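Local coordinates for protein glycosyl transferase family 8 (Streptococcus pneumoniae, PDB 5GVV) that transfers galactose from UDP-galactose to the terminal glucose of the glycosylated serine-rich repeat protein PsrP, the third step of its O-glycosylation, at residues 126-132 with 188-194; 195-201 with 223-229. All blocks are in the same frame, centred on the assembly; numbering follows the deposited sequence.

Contact 1 of 2, residues 126-132 with 188-194; sequences NYLAAAR and QYSSLED
Ala129 and Leu192 meet on the close-packed face of two parallel strands, where Leu192 CD2 lies 4.0 Å from Ala129 CB. Leu192 reaches back along its neighbour because its CG stands anti to the carbonyl carbon (chi1 -63°), and Ala131 CB packs beside its CB; Ala129 CB also meets Ser190 CB. Three bonds within the strands join the backbones: Ser190 N to Leu128 O (2.8 Å), Ala130 N to Ser190 O (2.9 Å) and Leu192 N to Ala130 O (2.9 Å). The last donor stands well above the carbonyl plane. At the start of the pair, Tyr127 N donates to Gln188 O, Ser190 OG donates to Asn126 OD1 at 2.6 Å, also from above the amide plane, and Gln188 brings NE2 to the ring edge of Tyr127.

In contrast to this buried side, the opposite face is wetter: at the exposed Ser191, a water joins its OG to Ala130 O. At the C-terminal end the extended Arg132 grips Asp194 side-on, NE to OD1 (3.0 Å) and NH2 to OD2 (2.7 Å); both oxygens use syn lone pairs, and the guanidinium and carboxylate planes are 16° apart. Another water links Arg132 N, Leu192 O and Asp194 OD1.

Strand 189-192 is an outermost strand of the mixed sheet of this GT-A-clan domain. Strand 128-131 lies between it and antiparallel strand 145-149, whose Leu146 and Leu147 pack on Leu128, Ala129 and Ala130.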
loop_
_atom_site.group_PDB
_atom_site.type_symbol
_atom_site.label_atom_id
_atom_site.label_comp_id
_atom_site.label_asym_id
_atom_site.label_seq_id
_atom_site.Cartn_x
_atom_site.Cartn_y
_atom_site.Cartn_z
ATOM N N ASN A 126 4.484 23.637 -29.846
ATOM C CA ASN A 126 4.320 22.197 -29.663
ATOM C C ASN A 126 3.248 21.881 -28.621
ATOM O O ASN A 126 3.177 22.540 -27.586
ATOM C CB ASN A 126 5.650 21.548 -29.267
ATOM C CG ASN A 126 6.658 21.531 -30.407
ATOM O OD1 ASN A 126 7.812 21.926 -30.239
ATOM N ND2 ASN A 126 6.225 21.064 -31.573
ATOM N N TYR A 127 2.415 20.882 -28.904
ATOM C CA TYR A 127 1.378 20.452 -27.965
ATOM C C TYR A 127 1.997 19.879 -26.689
ATOM O O TYR A 127 1.386 19.925 -25.614
ATOM C CB TYR A 127 0.478 19.386 -28.598
ATOM C CG TYR A 127 -0.444 19.870 -29.705
ATOM C CD1 TYR A 127 -1.791 20.104 -29.459
ATOM C CD2 TYR A 127 0.027 20.058 -31.000
ATOM C CE1 TYR A 127 -2.640 20.527 -30.464
ATOM C CE2 TYR A 127 -0.815 20.481 -32.012
ATOM C CZ TYR A 127 -2.145 20.713 -31.738
ATOM O OH TYR A 127 -2.984 21.137 -32.742
ATOM N N LEU A 128 3.206 19.335 -26.816
ATOM C CA LEU A 128 3.884 18.721 -25.678
ATOM C C LEU A 128 5.374 18.501 -25.921
ATOM O O LEU A 128 5.881 18.722 -27.026
ATOM C CB LEU A 128 3.217 17.386 -25.311
ATOM C CG LEU A 128 3.267 16.221 -26.311
ATOM C CD1 LEU A 128 4.506 15.347 -26.117
ATOM C CD2 LEU A 128 2.011 15.373 -26.220
ATOM N N ALA A 129 6.064 18.064 -24.869
ATOM C CA ALA A 129 7.447 17.604 -24.971
ATOM C C ALA A 129 7.527 16.202 -24.380
ATOM O O ALA A 129 6.886 15.919 -23.363
ATOM C CB ALA A 129 8.391 18.542 -24.230
ATOM N N ALA A 130 8.308 15.323 -25.005
ATOM C CA ALA A 130 8.410 13.942 -24.534
ATOM C C ALA A 130 9.730 13.303 -24.957
ATOM O O ALA A 130 10.371 13.756 -25.908
ATOM C CB ALA A 130 7.239 13.121 -25.055
ATOM N N ALA A 131 10.129 12.245 -24.256
ATOM C CA ALA A 131 11.328 11.491 -24.622
ATOM C C ALA A 131 10.973 10.385 -25.606
ATOM O O ALA A 131 9.839 9.903 -25.621
ATOM C CB ALA A 131 11.997 10.893 -23.378
ATOM N N ARG A 132 11.947 9.962 -26.406
ATOM C CA ARG A 132 11.732 8.880 -27.358
ATOM C C ARG A 132 11.474 7.570 -26.634
ATOM O O ARG A 132 11.846 7.408 -25.470
ATOM C CB ARG A 132 12.947 8.729 -28.274
ATOM C CG ARG A 132 14.216 8.330 -27.542
ATOM C CD ARG A 132 15.436 8.405 -28.448
ATOM N NE ARG A 132 16.681 8.289 -27.693
ATOM C CZ ARG A 132 17.881 8.160 -28.253
ATOM N NH1 ARG A 132 17.996 8.115 -29.572
ATOM N NH2 ARG A 132 18.963 8.063 -27.498
ATOM N N GLN A 188 4.368 17.433 -34.078
ATOM C CA GLN A 188 4.055 18.600 -33.255
ATOM C C GLN A 188 4.393 18.385 -31.778
ATOM O O GLN A 188 3.605 18.737 -30.892
ATOM C CB GLN A 188 2.589 19.033 -33.421
ATOM C CG GLN A 188 2.251 19.557 -34.811
ATOM C CD GLN A 188 1.249 20.700 -34.789
ATOM O OE1 GLN A 188 0.179 20.613 -35.394
ATOM N NE2 GLN A 188 1.599 21.783 -34.105
ATOM N N TYR A 189 5.567 17.813 -31.518
ATOM C CA TYR A 189 6.055 17.670 -30.147
ATOM C C TYR A 189 7.550 17.965 -30.029
ATOM O O TYR A 189 8.315 17.744 -30.972
ATOM C CB TYR A 189 5.697 16.296 -29.553
ATOM C CG TYR A 189 6.466 15.111 -30.104
ATOM C CD1 TYR A 189 7.668 14.707 -29.528
ATOM C CD2 TYR A 189 5.971 14.371 -31.170
ATOM C CE1 TYR A 189 8.366 13.618 -30.017
ATOM C CE2 TYR A 189 6.662 13.279 -31.666
ATOM C CZ TYR A 189 7.858 12.907 -31.081
ATOM O OH TYR A 189 8.551 11.822 -31.566
ATOM N N SER A 190 7.947 18.487 -28.871
ATOM C CA SER A 190 9.348 18.755 -28.559
ATOM C C SER A 190 10.002 17.510 -27.958
ATOM O O SER A 190 9.320 16.664 -27.376
ATOM C CB SER A 190 9.456 19.915 -27.569
ATOM O OG SER A 190 8.756 21.058 -28.025
ATOM N N SER A 191 11.323 17.406 -28.092
ATOM C CA SER A 191 12.053 16.256 -27.566
ATOM C C SER A 191 12.668 16.509 -26.189
ATOM O O SER A 191 13.227 17.580 -25.936
ATOM C CB SER A 191 13.151 15.819 -28.542
ATOM O OG SER A 191 12.615 15.147 -29.665
ATOM N N LEU A 192 12.556 15.521 -25.306
ATOM C CA LEU A 192 13.266 15.542 -24.034
ATOM C C LEU A 192 14.433 14.572 -24.108
ATOM O O LEU A 192 14.356 13.565 -24.818
ATOM C CB LEU A 192 12.344 15.112 -22.896
ATOM C CG LEU A 192 11.122 15.972 -22.600
ATOM C CD1 LEU A 192 10.250 15.310 -21.542
ATOM C CD2 LEU A 192 11.549 17.349 -22.151
ATOM N N GLU A 193 15.509 14.872 -23.383
ATOM C CA GLU A 193 16.636 13.945 -23.272
ATOM C C GLU A 193 16.176 12.644 -22.620
ATOM O O GLU A 193 15.183 12.634 -21.876
ATOM C CB GLU A 193 17.764 14.566 -22.442
ATOM C CG GLU A 193 18.454 15.760 -23.095
ATOM C CD GLU A 193 18.591 16.941 -22.146
ATOM O OE1 GLU A 193 19.400 16.854 -21.194
ATOM O OE2 GLU A 193 17.884 17.955 -22.348
ATOM N N ASP A 194 16.883 11.549 -22.897
ATOM C CA ASP A 194 16.515 10.248 -22.342
ATOM C C ASP A 194 16.481 10.262 -20.813
ATOM O O ASP A 194 15.695 9.538 -20.197
ATOM C CB ASP A 194 17.477 9.152 -22.824
ATOM C CG ASP A 194 17.319 8.832 -24.300
ATOM O OD1 ASP A 194 16.212 9.022 -24.845
ATOM O OD2 ASP A 194 18.310 8.374 -24.915
HETATM O O HOH W 1 11.740 12.706 -28.355
HETATM O O HOH W 2 14.459 6.889 -24.400
HETATM O O HOH W 3 14.294 10.945 -25.843
#

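Contact 2 of 2, residues 195-201 with 223-229. With MN (manganese (II) ion), chain C; UDP (uridine-5'-diphosphate), chain D.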
loop_
_atom_site.group_PDB
_atom_site.type_symbol
_atom_site.label_atom_id
_atom_site.label_comp_id
_atom_site.label_asym_id
_atom_site.label_seq_id
_atom_site.Cartn_x
_atom_site.Cartn_y
_atom_site.Cartn_z
ATOM N N GLN A 195 17.320 11.092 -20.200
ATOM C CA GLN A 195 17.427 11.104 -18.740
ATOM C C GLN A 195 16.174 11.653 -18.043
ATOM O O GLN A 195 16.027 11.517 -16.823
ATOM C CB GLN A 195 18.672 11.874 -18.281
ATOM C CG GLN A 195 18.464 13.384 -18.126
ATOM C CD GLN A 195 19.396 13.986 -17.083
ATOM O OE1 GLN A 195 19.691 13.357 -16.062
ATOM N NE2 GLN A 195 19.858 15.214 -17.330
ATOM N N TYR A 196 15.274 12.259 -18.809
ATOM C CA TYR A 196 14.029 12.783 -18.243
ATOM C C TYR A 196 12.886 11.777 -18.373
ATOM O O TYR A 196 11.749 12.039 -17.962
ATOM C CB TYR A 196 13.667 14.114 -18.893
ATOM C CG TYR A 196 14.521 15.261 -18.408
ATOM C CD1 TYR A 196 14.426 15.702 -17.098
ATOM C CD2 TYR A 196 15.412 15.905 -19.259
ATOM C CE1 TYR A 196 15.192 16.747 -16.642
ATOM C CE2 TYR A 196 16.186 16.954 -18.811
ATOM C CZ TYR A 196 16.069 17.371 -17.499
ATOM O OH TYR A 196 16.832 18.418 -17.037
ATOM N N ASN A 197 13.212 10.627 -18.953
ATOM C CA ASN A 197 12.316 9.476 -19.014
ATOM C C ASN A 197 13.173 8.268 -19.368
ATOM O O ASN A 197 13.100 7.746 -20.485
ATOM C CB ASN A 197 11.230 9.682 -20.070
ATOM C CG ASN A 197 10.128 8.635 -19.996
ATOM O OD1 ASN A 197 10.267 7.600 -19.339
ATOM N ND2 ASN A 197 9.035 8.893 -20.694
ATOM N N PHE A 198 14.000 7.845 -18.419
ATOM C CA PHE A 198 14.985 6.798 -18.664
ATOM C C PHE A 198 14.336 5.445 -18.413
ATOM O O PHE A 198 14.121 5.039 -17.257
ATOM C CB PHE A 198 16.199 7.001 -17.757
ATOM C CG PHE A 198 17.414 6.201 -18.164
ATOM C CD1 PHE A 198 17.569 4.886 -17.746
ATOM C CD2 PHE A 198 18.400 6.772 -18.963
ATOM C CE1 PHE A 198 18.691 4.147 -18.119
ATOM C CE2 PHE A 198 19.525 6.042 -19.335
ATOM C CZ PHE A 198 19.667 4.728 -18.910
ATOM N N GLN A 199 14.024 4.749 -19.502
ATOM C CA GLN A 199 13.197 3.551 -19.431
ATOM C C GLN A 199 13.982 2.290 -19.077
ATOM O O GLN A 199 14.179 1.387 -19.898
ATOM C CB GLN A 199 12.383 3.411 -20.719
ATOM C CG GLN A 199 11.402 4.586 -20.895
ATOM C CD GLN A 199 11.226 5.009 -22.337
ATOM O OE1 GLN A 199 10.850 4.201 -23.183
ATOM N NE2 GLN A 199 11.499 6.284 -22.627
ATOM N N ILE A 200 14.410 2.242 -17.820
ATOM C CA ILE A 200 15.175 1.125 -17.288
ATOM C C ILE A 200 14.346 -0.165 -17.289
ATOM O O ILE A 200 14.890 -1.270 -17.196
ATOM C CB ILE A 200 15.667 1.454 -15.861
ATOM C CG1 ILE A 200 16.823 0.540 -15.449
ATOM C CG2 ILE A 200 14.518 1.398 -14.860
ATOM C CD1 ILE A 200 18.159 0.957 -16.031
ATOM N N GLY A 201 13.029 -0.023 -17.412
ATOM C CA GLY A 201 12.150 -1.177 -17.475
ATOM C C GLY A 201 12.307 -1.953 -18.775
ATOM O O GLY A 201 11.862 -3.101 -18.878
ATOM N N PRO A 223 19.939 8.775 -13.753
ATOM C CA PRO A 223 19.143 9.664 -14.603
ATOM C C PRO A 223 18.069 10.345 -13.752
ATOM O O PRO A 223 17.618 9.750 -12.768
ATOM C CB PRO A 223 18.501 8.703 -15.605
ATOM C CG PRO A 223 19.459 7.533 -15.670
ATOM C CD PRO A 223 19.959 7.385 -14.252
ATOM N N LEU A 224 17.687 11.569 -14.107
ATOM C CA LEU A 224 16.735 12.332 -13.301
ATOM C C LEU A 224 15.381 11.637 -13.164
ATOM O O LEU A 224 14.719 11.753 -12.122
ATOM C CB LEU A 224 16.569 13.756 -13.846
ATOM C CG LEU A 224 17.696 14.718 -13.472
ATOM C CD1 LEU A 224 17.626 16.036 -14.237
ATOM C CD2 LEU A 224 17.669 14.975 -11.980
ATOM N N ILE A 225 14.958 10.922 -14.204
ATOM C CA ILE A 225 13.702 10.178 -14.119
ATOM C C ILE A 225 13.853 8.723 -14.564
ATOM O O ILE A 225 14.198 8.448 -15.716
ATOM C CB ILE A 225 12.558 10.878 -14.886
ATOM C CG1 ILE A 225 12.285 12.257 -14.276
ATOM C CG2 ILE A 225 11.297 10.025 -14.837
ATOM C CD1 ILE A 225 11.077 13.002 -14.853
ATOM N N LEU A 226 13.599 7.798 -13.637
ATOM C CA LEU A 226 13.682 6.363 -13.916
ATOM C C LEU A 226 12.294 5.789 -14.141
ATOM O O LEU A 226 11.465 5.811 -13.231
ATOM C CB LEU A 226 14.323 5.624 -12.740
ATOM C CG LEU A 226 15.802 5.840 -12.455
ATOM C CD1 LEU A 226 16.206 5.086 -11.203
ATOM C CD2 LEU A 226 16.636 5.392 -13.645
ATOM N N HIS A 227 12.054 5.241 -15.330
ATOM C CA HIS A 227 10.733 4.727 -15.687
ATOM C C HIS A 227 10.761 3.204 -15.794
ATOM O O HIS A 227 11.377 2.641 -16.709
ATOM C CB HIS A 227 10.264 5.352 -17.007
ATOM C CG HIS A 227 8.816 5.129 -17.306
ATOM N ND1 HIS A 227 8.207 5.610 -18.449
ATOM C CD2 HIS A 227 7.844 4.490 -16.607
ATOM C CE1 HIS A 227 6.932 5.273 -18.443
ATOM N NE2 HIS A 227 6.684 4.589 -17.338
ATOM N N TYR A 228 10.101 2.534 -14.853
ATOM C CA TYR A 228 10.074 1.077 -14.848
ATOM C C TYR A 228 8.944 0.521 -15.716
ATOM O O TYR A 228 8.005 -0.105 -15.205
ATOM C CB TYR A 228 9.942 0.555 -13.414
ATOM C CG TYR A 228 11.107 0.929 -12.524
ATOM C CD1 TYR A 228 12.226 0.114 -12.438
ATOM C CD2 TYR A 228 11.079 2.092 -11.768
ATOM C CE1 TYR A 228 13.287 0.446 -11.624
ATOM C CE2 TYR A 228 12.137 2.441 -10.959
ATOM C CZ TYR A 228 13.238 1.614 -10.892
ATOM O OH TYR A 228 14.294 1.959 -10.080
ATOM N N ILE A 229 9.041 0.744 -17.025
ATOM C CA ILE A 229 8.045 0.254 -17.972
ATOM C C ILE A 229 8.032 -1.269 -17.996
ATOM O O ILE A 229 8.927 -1.911 -17.434
ATOM C CB ILE A 229 8.312 0.769 -19.403
ATOM C CG1 ILE A 229 9.630 0.195 -19.945
ATOM C CG2 ILE A 229 8.343 2.293 -19.433
ATOM C CD1 ILE A 229 9.869 0.483 -21.422
HETATM MN MN MN C . 4.832 3.699 -16.815
HETATM N N1 UDP D . -2.074 2.427 -13.662
HETATM C C2 UDP D . -2.847 2.343 -12.520
HETATM N N3 UDP D . -3.175 1.114 -11.978
HETATM C C4 UDP D . -2.730 -0.045 -12.584
HETATM C C5 UDP D . -1.948 0.043 -13.735
HETATM C C6 UDP D . -1.725 1.284 -14.330
HETATM O O2 UDP D . -3.244 3.374 -11.983
HETATM O O4 UDP D . -3.021 -1.142 -12.098
HETATM C "C1'" UDP D . -1.743 3.761 -14.209
HETATM C "C2'" UDP D . -0.429 4.240 -13.611
HETATM O "O2'" UDP D . -0.444 5.641 -13.452
HETATM C "C3'" UDP D . 0.591 3.880 -14.667
HETATM C "C4'" UDP D . -0.215 4.035 -15.951
HETATM O "O4'" UDP D . -1.547 3.690 -15.612
HETATM O "O3'" UDP D . 1.703 4.749 -14.616
HETATM C "C5'" UDP D . 0.307 3.153 -17.083
HETATM O "O5'" UDP D . 0.762 1.935 -16.534
HETATM P PA UDP D . 2.288 1.502 -16.775
HETATM O O1A UDP D . 3.125 2.569 -16.187
HETATM O O2A UDP D . 2.560 0.181 -16.161
HETATM O O3A UDP D . 2.467 1.428 -18.380
HETATM P PB UDP D . 3.904 1.525 -19.114
HETATM O O1B UDP D . 3.721 1.762 -20.565
HETATM O O2B UDP D . 4.603 0.232 -18.935
HETATM O O3B UDP D . 4.706 2.621 -18.517
#
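Segment 195-201 follows 223-229 through backbone bonds from Ile225 N to Gln195 O, Phe198 N to Ile225 O, His227 N to Phe198 O (2.8 Å, 178° at the hydrogen) and Gly201 N to His227 O, with a single bridge at Phe198 and Leu226 and inverse gamma turns centred on Gln199 and Tyr228 bending the two chains.

Pro223 CG sits over one face of the Phe198 ring, 3.6 Å from its centroid, and Ile200 CG2 makes a similar CH-pi contact with Tyr228. On the metal side, the His227 ring lies beside Asn197, its CG anti to the backbone N (chi1 -167°). Asn197 OD1 takes the hydrogen of His227 ND1 on an in-plane lone pair at 3.0 Å, while Asn142 holds Asn197 ND2. Ile229 CG2 lies 3.3 Å above the centre of the imidazole.

His227 NE2 binds manganese at 2.1 Å, alongside UDP O1A and O3B, with Asp106 and Asp108 of the DxD motif also ligating the metal. Asn197 is a second-shell residue: by accepting from ND1 it helps, with the metal bond, to fix the ring's rotation and probably strengthens NE2 as a metal donor.

How the contacts relate
Contacts 1 and 2 follow one another along the chain, since 188-194 runs directly into 195-201, and their centres lie 15 Å apart. They also meet through space: Arg132 O is 3.1 Å from Gln199 NE2, a probable hydrogen bond from a side chain whose OE1 accepts from Cys134 N, and Ala131 CB packs 3.6 Å from Asn197 CB. The last residues of 126-132 are thereby joined to the loop that carries Asn197. Contact 2 supplies His227 and Ile229 to the nucleotide pocket, whereas contact 1 stays a shell further out, the side chain of Ala131 being about 8 Å from that of His227 and about 12 Å from both UDP and manganese.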